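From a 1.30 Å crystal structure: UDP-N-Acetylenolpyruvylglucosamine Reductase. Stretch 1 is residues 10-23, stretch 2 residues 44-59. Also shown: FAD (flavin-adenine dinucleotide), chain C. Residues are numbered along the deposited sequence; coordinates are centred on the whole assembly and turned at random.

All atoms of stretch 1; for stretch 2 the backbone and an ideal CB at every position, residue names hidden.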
ATOM      1  N   LEU A  10     -17.758  -4.212   5.259  1.00 13.54           N
ATOM      2  CA  LEU A  10     -17.752  -3.183   4.224  1.00 13.22           C
ATOM      3  C   LEU A  10     -16.313  -2.707   4.072  1.00 12.53           C
ATOM      4  O   LEU A  10     -15.688  -2.297   5.053  1.00 12.14           O
ATOM      5  CB  LEU A  10     -18.657  -2.015   4.613  1.00 13.86           C
ATOM      6  CG  LEU A  10     -20.157  -2.331   4.696  1.00 14.99           C
ATOM      7  CD1 LEU A  10     -20.922  -1.143   5.252  1.00 16.64           C
ATOM      8  CD2 LEU A  10     -20.719  -2.752   3.337  1.00 16.38           C
ATOM      9  N   LEU A  11     -15.782  -2.758   2.852  1.00 11.47           N
ATOM     10  CA  LEU A  11     -14.375  -2.408   2.644  1.00 11.42           C
ATOM     11  C   LEU A  11     -14.055  -0.927   2.877  1.00 11.32           C
ATOM     12  O   LEU A  11     -12.881  -0.569   3.027  1.00 11.25           O
ATOM     13  CB  LEU A  11     -13.855  -2.925   1.298  1.00 11.16           C
ATOM     14  CG  LEU A  11     -13.657  -4.448   1.226  1.00 12.01           C
ATOM     15  CD1 LEU A  11     -13.302  -4.916  -0.183  1.00 12.86           C
ATOM     16  CD2 LEU A  11     -12.613  -4.950   2.228  1.00 13.59           C
ATOM     17  N   LYS A  12     -15.084  -0.082   2.971  1.00 12.12           N
ATOM     18  CA  LYS A  12     -14.908   1.304   3.401  1.00 12.96           C
ATOM     19  C   LYS A  12     -14.201   1.386   4.752  1.00 12.96           C
ATOM     20  O   LYS A  12     -13.508   2.365   5.034  1.00 13.39           O
ATOM     21  CB  LYS A  12     -16.250   2.046   3.470  1.00 13.65           C
ATOM     22  CG  LYS A  12     -17.165   1.636   4.643  1.00 13.63           C
ATOM     23  CD  LYS A  12     -18.439   2.493   4.745  1.00 14.94           C
ATOM     24  CE  LYS A  12     -19.277   2.156   5.989  1.00 17.59           C
ATOM     25  NZ  LYS A  12     -18.671   2.623   7.274  1.00 20.93           N
ATOM     26  N   ASP A  13     -14.382   0.361   5.586  1.00 12.71           N
ATOM     27  CA  ASP A  13     -13.787   0.346   6.912  1.00 13.34           C
ATOM     28  C   ASP A  13     -12.345  -0.164   6.917  1.00 13.37           C
ATOM     29  O   ASP A  13     -11.690  -0.107   7.957  1.00 14.41           O
ATOM     30  CB  ASP A  13     -14.648  -0.493   7.871  1.00 13.56           C
ATOM     31  CG  ASP A  13     -16.048   0.084   8.071  1.00 14.55           C
ATOM     32  OD1 ASP A  13     -16.190   1.320   8.126  1.00 15.49           O
ATOM     33  OD2 ASP A  13     -17.005  -0.711   8.180  1.00 16.91           O
ATOM     34  N   TYR A  14     -11.858  -0.637   5.764  1.00 13.21           N
ATOM     35  CA  TYR A  14     -10.560  -1.321   5.643  1.00 13.37           C
ATOM     36  C   TYR A  14      -9.651  -0.682   4.615  1.00 12.68           C
ATOM     37  O   TYR A  14      -8.678  -1.292   4.175  1.00 13.23           O
ATOM     38  CB  TYR A  14     -10.767  -2.783   5.269  1.00 13.62           C
ATOM     39  CG  TYR A  14     -11.360  -3.585   6.388  1.00 13.79           C
ATOM     40  CD1 TYR A  14     -12.731  -3.596   6.598  1.00 13.50           C
ATOM     41  CD2 TYR A  14     -10.552  -4.326   7.247  1.00 13.65           C
ATOM     42  CE1 TYR A  14     -13.289  -4.317   7.631  1.00 13.59           C
ATOM     43  CE2 TYR A  14     -11.103  -5.056   8.285  1.00 13.76           C
ATOM     44  CZ  TYR A  14     -12.473  -5.044   8.469  1.00 13.98           C
ATOM     45  OH  TYR A  14     -13.045  -5.762   9.491  1.00 15.70           O
ATOM     46  N   THR A  15      -9.986   0.536   4.212  1.00 11.50           N
ATOM     47  CA  THR A  15      -9.181   1.273   3.254  1.00 12.04           C
ATOM     48  C   THR A  15      -8.939   2.655   3.809  1.00 12.89           C
ATOM     49  O   THR A  15      -9.792   3.224   4.510  1.00 13.40           O
ATOM     50  CB  THR A  15      -9.846   1.365   1.858  1.00 11.75           C
ATOM     51  OG1 THR A  15     -11.128   2.007   1.957  1.00 11.72           O
ATOM     52  CG2 THR A  15      -9.999  -0.017   1.230  1.00 11.80           C
ATOM     53  N   THR A  16      -7.769   3.200   3.503  1.00 13.29           N
ATOM     54  CA  THR A  16      -7.432   4.512   4.021  1.00 14.46           C
ATOM     55  C   THR A  16      -8.340   5.595   3.405  1.00 14.80           C
ATOM     56  O   THR A  16      -8.670   6.579   4.071  1.00 15.84           O
ATOM     57  CB  THR A  16      -5.923   4.808   3.889  1.00 14.41           C
ATOM     58  OG1 THR A  16      -5.519   4.652   2.532  1.00 14.14           O
ATOM     59  CG2 THR A  16      -5.108   3.856   4.764  1.00 15.69           C
ATOM     60  N   LEU A  17      -8.787   5.390   2.166  1.00 15.10           N
ATOM     61  CA  LEU A  17      -9.754   6.286   1.519  1.00 15.31           C
ATOM     62  C   LEU A  17     -11.146   6.283   2.179  1.00 15.11           C
ATOM     63  O   LEU A  17     -11.840   7.298   2.182  1.00 16.20           O
ATOM     64  CB  LEU A  17      -9.869   5.960   0.028  1.00 15.48           C
ATOM     65  CG  LEU A  17     -10.698   6.886  -0.860  1.00 15.89           C
ATOM     66  CD1 LEU A  17     -10.250   8.336  -0.722  1.00 16.90           C
ATOM     67  CD2 LEU A  17     -10.600   6.436  -2.299  1.00 16.52           C
ATOM     68  N   GLY A  18     -11.561   5.142   2.718  1.00 14.09           N
ATOM     69  CA  GLY A  18     -12.832   5.056   3.442  1.00 13.43           C
ATOM     70  C   GLY A  18     -14.048   4.863   2.562  1.00 13.03           C
ATOM     71  O   GLY A  18     -15.156   5.267   2.932  1.00 13.17           O
ATOM     72  N   VAL A  19     -13.844   4.247   1.401  1.00 12.48           N
ATOM     73  CA  VAL A  19     -14.940   3.854   0.519  1.00 12.55           C
ATOM     74  C   VAL A  19     -14.786   2.376   0.193  1.00 12.10           C
ATOM     75  O   VAL A  19     -13.679   1.822   0.226  1.00 11.21           O
ATOM     76  CB  VAL A  19     -15.032   4.705  -0.801  1.00 13.48           C
ATOM     77  CG1 VAL A  19     -15.079   6.187  -0.488  1.00 13.58           C
ATOM     78  CG2 VAL A  19     -13.888   4.391  -1.754  1.00 14.57           C
ATOM     79  N   GLY A  20     -15.910   1.735  -0.090  1.00 11.63           N
ATOM     80  CA  GLY A  20     -15.882   0.349  -0.505  1.00 11.89           C
ATOM     81  C   GLY A  20     -17.047  -0.451   0.017  1.00 12.06           C
ATOM     82  O   GLY A  20     -17.398  -0.368   1.195  1.00 12.34           O
ATOM     83  N   GLY A  21     -17.630  -1.238  -0.877  1.00 12.59           N
ATOM     84  CA  GLY A  21     -18.789  -2.053  -0.563  1.00 12.92           C
ATOM     85  C   GLY A  21     -18.467  -3.387   0.083  1.00 13.19           C
ATOM     86  O   GLY A  21     -17.343  -3.604   0.585  1.00 12.49           O
ATOM     87  N   PRO A  22     -19.465  -4.295   0.097  1.00 14.05           N
ATOM     88  CA  PRO A  22     -19.373  -5.568   0.826  1.00 14.21           C
ATOM     89  C   PRO A  22     -18.324  -6.543   0.307  1.00 14.10           C
ATOM     90  O   PRO A  22     -18.071  -6.620  -0.895  1.00 14.43           O
ATOM     91  CB  PRO A  22     -20.771  -6.188   0.650  1.00 15.05           C
ATOM     92  CG  PRO A  22     -21.641  -5.092   0.193  1.00 15.93           C
ATOM     93  CD  PRO A  22     -20.775  -4.141  -0.562  1.00 14.56           C
ATOM     94  N   ALA A  23     -17.720  -7.280   1.237  1.00 13.71           N
ATOM     95  CA  ALA A  23     -16.787  -8.348   0.911  1.00 13.67           C
ATOM     96  C   ALA A  23     -16.749  -9.367   2.039  1.00 13.70           C
ATOM     97  O   ALA A  23     -17.043  -9.042   3.201  1.00 14.58           O
ATOM     98  CB  ALA A  23     -15.387  -7.795   0.654  1.00 13.70           C
ATOM     99  N   UNK A  44      -5.933 -10.421  -1.983  1.00 12.04           N
ATOM    100  CA  UNK A  44      -5.261 -10.149  -0.712  1.00 11.77           C
ATOM    101  C   UNK A  44      -5.401  -8.668  -0.379  1.00 10.29           C
ATOM    102  O   UNK A  44      -5.166  -7.789  -1.220  1.00 10.42           O
ATOM    103  CB  UNK A  44      -3.787 -10.554  -0.771  1.00 11.77           C
ATOM    104  N   UNK A  45      -5.808  -8.400   0.854  1.00  9.11           N
ATOM    105  CA  UNK A  45      -5.904  -7.041   1.354  1.00  8.93           C
ATOM    106  C   UNK A  45      -4.765  -6.768   2.320  1.00  8.56           C
ATOM    107  O   UNK A  45      -4.578  -7.523   3.288  1.00  9.39           O
ATOM    108  CB  UNK A  45      -7.255  -6.803   2.031  1.00  8.93           C
ATOM    109  N   UNK A  46      -4.008  -5.700   2.060  1.00  8.22           N
ATOM    110  CA  UNK A  46      -2.979  -5.234   2.991  1.00  8.31           C
ATOM    111  C   UNK A  46      -3.592  -4.166   3.878  1.00  7.99           C
ATOM    112  O   UNK A  46      -4.681  -4.354   4.422  1.00  8.80           O
ATOM    113  CB  UNK A  46      -1.753  -4.695   2.251  1.00  8.31           C
ATOM    114  N   UNK A  47      -2.917  -3.026   3.994  1.00  7.47           N
ATOM    115  CA  UNK A  47      -3.457  -1.922   4.780  1.00  7.73           C
ATOM    116  C   UNK A  47      -4.504  -1.082   4.038  1.00  7.75           C
ATOM    117  O   UNK A  47      -4.997  -0.094   4.575  1.00  8.18           O
ATOM    118  CB  UNK A  47      -2.309  -1.015   5.229  1.00  7.73           C
ATOM    119  N   UNK A  48      -4.848  -1.477   2.812  1.00  7.48           N
ATOM    120  CA  UNK A  48      -5.876  -0.785   2.049  1.00  7.75           C
ATOM    121  C   UNK A  48      -5.513   0.640   1.664  1.00  8.01           C
ATOM    122  O   UNK A  48      -6.422   1.449   1.456  1.00  8.10           O
ATOM    123  CB  UNK A  48      -7.179  -0.770   2.851  1.00  7.75           C
ATOM    124  N   UNK A  49      -4.212   0.952   1.556  1.00  7.91           N
ATOM    125  CA  UNK A  49      -3.777   2.321   1.309  1.00  8.82           C
ATOM    126  C   UNK A  49      -3.561   2.662  -0.159  1.00  9.15           C
ATOM    127  O   UNK A  49      -3.296   3.815  -0.473  1.00  9.96           O
ATOM    128  CB  UNK A  49      -2.479   2.582   2.075  1.00  8.82           C
ATOM    129  N   UNK A  50      -3.673   1.682  -1.056  1.00  8.73           N
ATOM    130  CA  UNK A  50      -3.651   1.995  -2.491  1.00  9.59           C
ATOM    131  C   UNK A  50      -4.920   1.589  -3.236  1.00  9.57           C
ATOM    132  O   UNK A  50      -4.945   1.606  -4.476  1.00 10.59           O
ATOM    133  CB  UNK A  50      -2.451   1.307  -3.144  1.00  9.59           C
ATOM    134  N   UNK A  51      -5.975   1.264  -2.490  1.00  9.77           N
ATOM    135  CA  UNK A  51      -7.202   0.732  -3.087  1.00  9.99           C
ATOM    136  C   UNK A  51      -8.332   1.733  -3.178  1.00  9.90           C
ATOM    137  O   UNK A  51      -8.660   2.414  -2.200  1.00 10.05           O
ATOM    138  CB  UNK A  51      -7.680  -0.480  -2.284  1.00  9.99           C
ATOM    139  N   UNK A  52      -8.926   1.792  -4.363  1.00  9.85           N
ATOM    140  CA  UNK A  52     -10.230   2.410  -4.557  1.00 10.58           C
ATOM    141  C   UNK A  52     -11.240   1.275  -4.763  1.00 10.56           C
ATOM    142  O   UNK A  52     -11.286   0.659  -5.818  1.00 11.37           O
ATOM    143  CB  UNK A  52     -10.222   3.382  -5.739  1.00 10.58           C
ATOM    144  N   UNK A  53     -12.010   0.974  -3.728  1.00 10.63           N
ATOM    145  CA  UNK A  53     -12.964  -0.128  -3.788  1.00 11.04           C
ATOM    146  C   UNK A  53     -14.327   0.440  -4.108  1.00 11.71           C
ATOM    147  O   UNK A  53     -14.797   1.350  -3.433  1.00 11.54           O
ATOM    148  CB  UNK A  53     -12.994  -0.919  -2.478  1.00 11.04           C
ATOM    149  N   UNK A  54     -14.944  -0.098  -5.157  1.00 12.76           N
ATOM    150  CA  UNK A  54     -16.228   0.398  -5.626  1.00 13.74           C
ATOM    151  C   UNK A  54     -17.357   0.053  -4.661  1.00 13.75           C
ATOM    152  O   UNK A  54     -17.221  -0.823  -3.791  1.00 13.55           O
ATOM    153  CB  UNK A  54     -16.535  -0.170  -7.013  1.00 13.74           C
ATOM    154  N   UNK A  55     -18.464   0.771  -4.803  1.00 14.19           N
ATOM    155  CA  UNK A  55     -19.551   0.697  -3.843  1.00 15.26           C
ATOM    156  C   UNK A  55     -20.224  -0.670  -3.832  1.00 15.18           C
ATOM    157  O   UNK A  55     -20.840  -1.037  -2.838  1.00 14.86           O
ATOM    158  CB  UNK A  55     -20.586   1.782  -4.146  1.00 15.26           C
ATOM    159  N   UNK A  56     -20.069  -1.434  -4.913  1.00 15.47           N
ATOM    160  CA  UNK A  56     -20.617  -2.794  -4.997  1.00 16.43           C
ATOM    161  C   UNK A  56     -19.741  -3.851  -4.306  1.00 16.07           C
ATOM    162  O   UNK A  56     -20.152  -5.003  -4.156  1.00 16.64           O
ATOM    163  CB  UNK A  56     -20.805  -3.177  -6.466  1.00 16.43           C
ATOM    164  N   UNK A  57     -18.540  -3.458  -3.882  1.00 15.84           N
ATOM    165  CA  UNK A  57     -17.604  -4.390  -3.249  1.00 15.48           C
ATOM    166  C   UNK A  57     -17.052  -5.427  -4.215  1.00 15.12           C
ATOM    167  O   UNK A  57     -17.022  -5.203  -5.432  1.00 14.86           O
ATOM    168  CB  UNK A  57     -18.290  -5.102  -2.081  1.00 15.48           C
ATOM    169  N   UNK A  58     -16.611  -6.565  -3.678  1.00 15.11           N
ATOM    170  CA  UNK A  58     -16.027  -7.646  -4.489  1.00 15.74           C
ATOM    171  C   UNK A  58     -16.611  -9.004  -4.099  1.00 16.13           C
ATOM    172  O   UNK A  58     -16.970  -9.208  -2.937  1.00 15.78           O
ATOM    173  CB  UNK A  58     -14.505  -7.669  -4.332  1.00 15.74           C
ATOM    174  N   UNK A  59     -16.730  -9.931  -5.071  1.00 16.45           N
ATOM    175  CA  UNK A  59     -17.291 -11.248  -4.770  1.00 16.51           C
ATOM    176  C   UNK A  59     -16.299 -12.303  -4.268  1.00 16.73           C
ATOM    177  O   UNK A  59     -16.722 -13.309  -3.690  1.00 17.25           O
ATOM    178  CB  UNK A  59     -17.974 -11.786  -6.029  1.00 16.51           C
TER
HETATM  179  PA  FAD C 601      -3.290  -2.471  -0.274  1.00  6.88           P
HETATM  180  O1A FAD C 601      -3.731  -1.119  -0.651  1.00  7.23           O
HETATM  181  O2A FAD C 601      -4.038  -3.242   0.745  1.00  6.86           O
HETATM  182  O5B FAD C 601      -3.157  -3.397  -1.555  1.00  7.10           O
HETATM  183  C5B FAD C 601      -2.460  -2.907  -2.707  1.00  8.23           C
HETATM  184  C4B FAD C 601      -2.150  -4.052  -3.646  1.00  8.05           C
HETATM  185  O4B FAD C 601      -1.235  -4.952  -2.988  1.00  7.34           O
HETATM  186  C3B FAD C 601      -3.372  -4.893  -4.043  1.00  8.81           C
HETATM  187  O3B FAD C 601      -3.147  -5.388  -5.364  1.00 10.30           O
HETATM  188  C2B FAD C 601      -3.321  -6.034  -3.034  1.00  8.26           C
HETATM  189  O2B FAD C 601      -3.976  -7.207  -3.514  1.00  8.97           O
HETATM  190  C1B FAD C 601      -1.828  -6.274  -2.953  1.00  8.04           C
HETATM  191  N9A FAD C 601      -1.358  -6.944  -1.722  1.00  7.32           N
HETATM  192  C8A FAD C 601      -1.502  -6.505  -0.461  1.00  7.52           C
HETATM  193  N7A FAD C 601      -0.921  -7.374   0.369  1.00  7.47           N
HETATM  194  C5A FAD C 601      -0.381  -8.353  -0.366  1.00  7.00           C
HETATM  195  C6A FAD C 601       0.323  -9.530  -0.084  1.00  6.91           C
HETATM  196  N6A FAD C 601       0.650  -9.900   1.161  1.00  8.04           N
HETATM  197  N1A FAD C 601       0.709 -10.309  -1.114  1.00  8.05           N
HETATM  198  C2A FAD C 601       0.409  -9.984  -2.380  1.00  8.65           C
HETATM  199  N3A FAD C 601      -0.271  -8.887  -2.703  1.00  8.09           N
HETATM  200  C4A FAD C 601      -0.670  -8.079  -1.701  1.00  7.09           C
HETATM  201  N1  FAD C 601       3.102   4.591  -2.176  1.00 10.78           N
HETATM  202  C2  FAD C 601       4.421   4.750  -2.542  1.00 10.76           C
HETATM  203  O2  FAD C 601       4.930   3.973  -3.337  1.00 11.23           O
HETATM  204  N3  FAD C 601       5.162   5.811  -2.028  1.00 10.66           N
HETATM  205  C4  FAD C 601       4.615   6.713  -1.124  1.00 10.75           C
HETATM  206  O4  FAD C 601       5.307   7.636  -0.681  1.00 11.26           O
HETATM  207  C4X FAD C 601       3.284   6.538  -0.752  1.00 10.21           C
HETATM  208  N5  FAD C 601       2.691   7.425   0.144  1.00 11.95           N
HETATM  209  C5X FAD C 601       1.373   7.201   0.562  1.00 11.12           C
HETATM  210  C6  FAD C 601       0.811   8.055   1.512  1.00 11.84           C
HETATM  211  C7  FAD C 601      -0.491   7.856   1.962  1.00 12.13           C
HETATM  212  C7M FAD C 601      -1.082   8.801   3.014  1.00 13.44           C
HETATM  213  C8  FAD C 601      -1.237   6.792   1.443  1.00 11.92           C
HETATM  214  C8M FAD C 601      -2.676   6.560   1.922  1.00 12.56           C
HETATM  215  C9  FAD C 601      -0.677   5.946   0.489  1.00 11.32           C
HETATM  216  C9A FAD C 601       0.629   6.137   0.038  1.00 11.55           C
HETATM  217  N10 FAD C 601       1.205   5.290  -0.923  1.00 10.88           N
HETATM  218  C10 FAD C 601       2.538   5.480  -1.282  1.00 10.28           C
HETATM  219  C1' FAD C 601       0.432   4.209  -1.590  1.00  9.70           C
HETATM  220  C2' FAD C 601       0.419   2.906  -0.773  1.00  9.86           C
HETATM  221  O2' FAD C 601       0.755   3.162   0.605  1.00  9.75           O
HETATM  222  C3' FAD C 601       1.395   1.864  -1.321  1.00  9.30           C
HETATM  223  O3' FAD C 601       1.021   1.507  -2.659  1.00 10.00           O
HETATM  224  C4' FAD C 601       1.459   0.619  -0.427  1.00  9.36           C
HETATM  225  O4' FAD C 601       2.535  -0.216  -0.859  1.00 10.41           O
HETATM  226  C5' FAD C 601       0.167  -0.194  -0.420  1.00  8.62           C
HETATM  227  O5' FAD C 601       0.309  -1.185   0.599  1.00  7.88           O
HETATM  228  P   FAD C 601      -0.987  -1.715   1.367  1.00  7.79           P
HETATM  229  O1P FAD C 601      -0.520  -2.751   2.307  1.00  7.60           O
HETATM  230  O2P FAD C 601      -1.820  -0.600   1.866  1.00  7.81           O
HETATM  231  O3P FAD C 601      -1.720  -2.450   0.141  1.00  7.28           O

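Position 44 lies out of reach of stretch 1, so nothing there selects a side chain. It is Val-44, whose O accepts a hydrogen bond from FAD O2B (2.6 Å).

At 45, CA-to-CB points toward Leu-11 and Tyr-14, with space between. A long apolar chain would suit. Leu-45 fills it: its CD2 lies 3.9 Å from Tyr-14 CB and 4.2 Å from Leu-11 CD2.

At 46, an ideal CB would lie 2.3 Å from FAD O1P, a clash. Only glycine fits, and Gly-46 gives its N to FAD O2A (2.8 Å).

Position 47 points sideways with no atom of stretch 1 near its ideal CB, so many residues would do. It is Asn-47, whose N donates to FAD O1P (2.9 Å).

At 48, phi is positive, and an ideal CB would sit 2.1 Å from Tyr-14 O. Glycine is required. Gly-48 O accepts a hydrogen bond from Thr-16 N (3.0 Å), while Gly-48 N binds FAD O2A (2.8 Å).

Position 49 points sideways, its ideal CB 3.7 Å from Thr-16 OG1, with FAD phosphate oxygens nearby. A small hydroxyl residue suits. Ser-49 OG donates to FAD O2P (2.6 Å) and accepts from FAD O2' (2.7 Å).

Position 50 points away. It is Asn-50; its N binds FAD O1A (2.8 Å).

At 51, the ideal CB is 4.2 Å from Thr-15 CG2, so an apolar residue is likely. Leu-51 keeps that methyl contact through its own CB.

Position 52 points away, yet Leu-17 and Val-19 are near enough for a long apolar chain to return. Leu-52 does so: CD1 is 3.7 Å from Val-19 CG2 and 3.8 Å from Leu-17 CD2.

At 53, CA-to-CB points toward Gly-20 CA (3.7 Å from the ideal CB) and Leu-11. A compact apolar residue, such as a branched one, suits. In Val-53, CG1 packs 3.8 Å from Leu-11 CD1 and CG2 4.0 Å from Thr-15 CG2.

Position 54 points away; many residues fit. The backbone matters more: Leu-54 O accepts from Gly-21 N (3.0 Å).

Positions 55 and 56 form the middle of a type I turn and point away, so polar residues suit. Asp-55 OD1 receives water 4, which also accepts from Gly-20 N. The side chain of Glu-56 stays 6.0 Å or more from stretch 1; Glu-56 O comes to 3.7 Å from Pro-22 CD.

At 57, phi is positive, and an ideal CB would be 1.9 Å from Pro-22 O. Gly-57 avoids this clash.

Position 58 points sideways; Ala-23 CB and Leu-11 CD1 are each 5.1 Å from the ideal CB. A medium-sized or branched apolar residue suits. Val-58 CG2 closes the gap to Ala-23 CB (3.9 Å) and Leu-11 CD1 (4.2 Å), and Val-58 N donates to Pro-22 O (3.1 Å).

Position 59 points away. It is Pro-59.

Stretch 2, residues 44-59: VLGNGSNLLVLDEGVP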
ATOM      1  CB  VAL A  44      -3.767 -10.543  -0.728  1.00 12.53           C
ATOM      2  CG1 VAL A  44      -3.141 -10.362   0.654  1.00 12.98           C
ATOM      3  CG2 VAL A  44      -3.598 -11.967  -1.193  1.00 14.64           C
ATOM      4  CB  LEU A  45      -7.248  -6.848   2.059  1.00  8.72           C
ATOM      5  CG  LEU A  45      -7.517  -5.551   2.817  1.00  9.89           C
ATOM      6  CD1 LEU A  45      -7.619  -4.356   1.874  1.00 10.49           C
ATOM      7  CD2 LEU A  45      -8.775  -5.719   3.652  1.00 10.60           C
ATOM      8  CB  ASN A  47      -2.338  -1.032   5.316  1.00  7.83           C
ATOM      9  CG  ASN A  47      -2.763  -0.242   6.539  1.00  8.38           C
ATOM     10  OD1 ASN A  47      -3.446  -0.765   7.426  1.00  8.95           O
ATOM     11  ND2 ASN A  47      -2.347   1.014   6.595  1.00  9.93           N
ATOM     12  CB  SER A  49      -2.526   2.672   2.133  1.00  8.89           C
ATOM     13  OG  SER A  49      -1.373   1.952   1.709  1.00  9.23           O
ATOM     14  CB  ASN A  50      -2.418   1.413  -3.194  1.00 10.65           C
ATOM     15  CG  ASN A  50      -2.173   2.056  -4.564  1.00 12.32           C
ATOM     16  OD1 ASN A  50      -1.994   1.368  -5.571  1.00 15.79           O
ATOM     17  ND2 ASN A  50      -2.216   3.380  -4.608  1.00 12.43           N
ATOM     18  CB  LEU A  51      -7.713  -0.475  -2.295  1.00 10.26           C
ATOM     19  CG  LEU A  51      -6.786  -1.696  -2.269  1.00 11.89           C
ATOM     20  CD1 LEU A  51      -7.383  -2.781  -1.405  1.00 13.08           C
ATOM     21  CD2 LEU A  51      -6.506  -2.237  -3.658  1.00 13.57           C
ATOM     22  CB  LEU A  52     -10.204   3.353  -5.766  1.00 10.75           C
ATOM     23  CG  LEU A  52     -11.535   3.943  -6.238  1.00 11.95           C
ATOM     24  CD1 LEU A  52     -12.294   4.595  -5.100  1.00 13.10           C
ATOM     25  CD2 LEU A  52     -11.324   4.920  -7.380  1.00 12.20           C
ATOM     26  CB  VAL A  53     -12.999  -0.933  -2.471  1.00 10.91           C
ATOM     27  CG1 VAL A  53     -13.999  -2.086  -2.591  1.00 10.70           C
ATOM     28  CG2 VAL A  53     -11.603  -1.455  -2.136  1.00 11.74           C
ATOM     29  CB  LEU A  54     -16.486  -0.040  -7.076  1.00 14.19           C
ATOM     30  CG  LEU A  54     -15.428   0.479  -8.072  1.00 15.49           C
ATOM     31  CD1 LEU A  54     -15.878   0.345  -9.505  1.00 16.99           C
ATOM     32  CD2 LEU A  54     -15.010   1.925  -7.794  1.00 16.69           C
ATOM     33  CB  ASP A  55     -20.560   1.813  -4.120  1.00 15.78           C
ATOM     34  CG  ASP A  55     -19.944   3.202  -3.987  1.00 16.62           C
ATOM     35  OD1 ASP A  55     -19.291   3.469  -2.949  1.00 16.61           O
ATOM     36  OD2 ASP A  55     -20.101   4.026  -4.924  1.00 17.16           O
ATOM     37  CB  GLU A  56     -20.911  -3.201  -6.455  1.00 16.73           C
ATOM     38  CG  GLU A  56     -19.695  -3.268  -7.396  1.00 17.94           C
ATOM     39  CD  GLU A  56     -19.512  -2.008  -8.227  1.00 18.18           C
ATOM     40  OE1 GLU A  56     -19.191  -2.137  -9.432  1.00 18.97           O
ATOM     41  OE2 GLU A  56     -19.695  -0.899  -7.681  1.00 17.41           O
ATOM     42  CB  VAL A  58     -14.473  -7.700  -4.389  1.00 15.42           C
ATOM     43  CG1 VAL A  58     -13.843  -6.391  -4.852  1.00 15.93           C
ATOM     44  CG2 VAL A  58     -14.017  -8.037  -2.969  1.00 15.55           C
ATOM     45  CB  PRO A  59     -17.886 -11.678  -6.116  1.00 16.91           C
ATOM     46  CG  PRO A  59     -16.971 -11.073  -7.118  1.00 17.11           C
ATOM     47  CD  PRO A  59     -16.432  -9.783  -6.510  1.00 16.68           C
TER
HETATM   48  O   HOH W   1      -7.051  -3.146   5.438  1.00 13.85           O
HETATM   49  O   HOH W   2      -7.560   3.610   0.060  1.00 10.52           O
HETATM   50  O   HOH W   3     -11.344   2.484  -1.358  1.00 11.89           O
HETATM   51  O   HOH W   4     -18.508   2.736  -0.435  1.00 15.81           O
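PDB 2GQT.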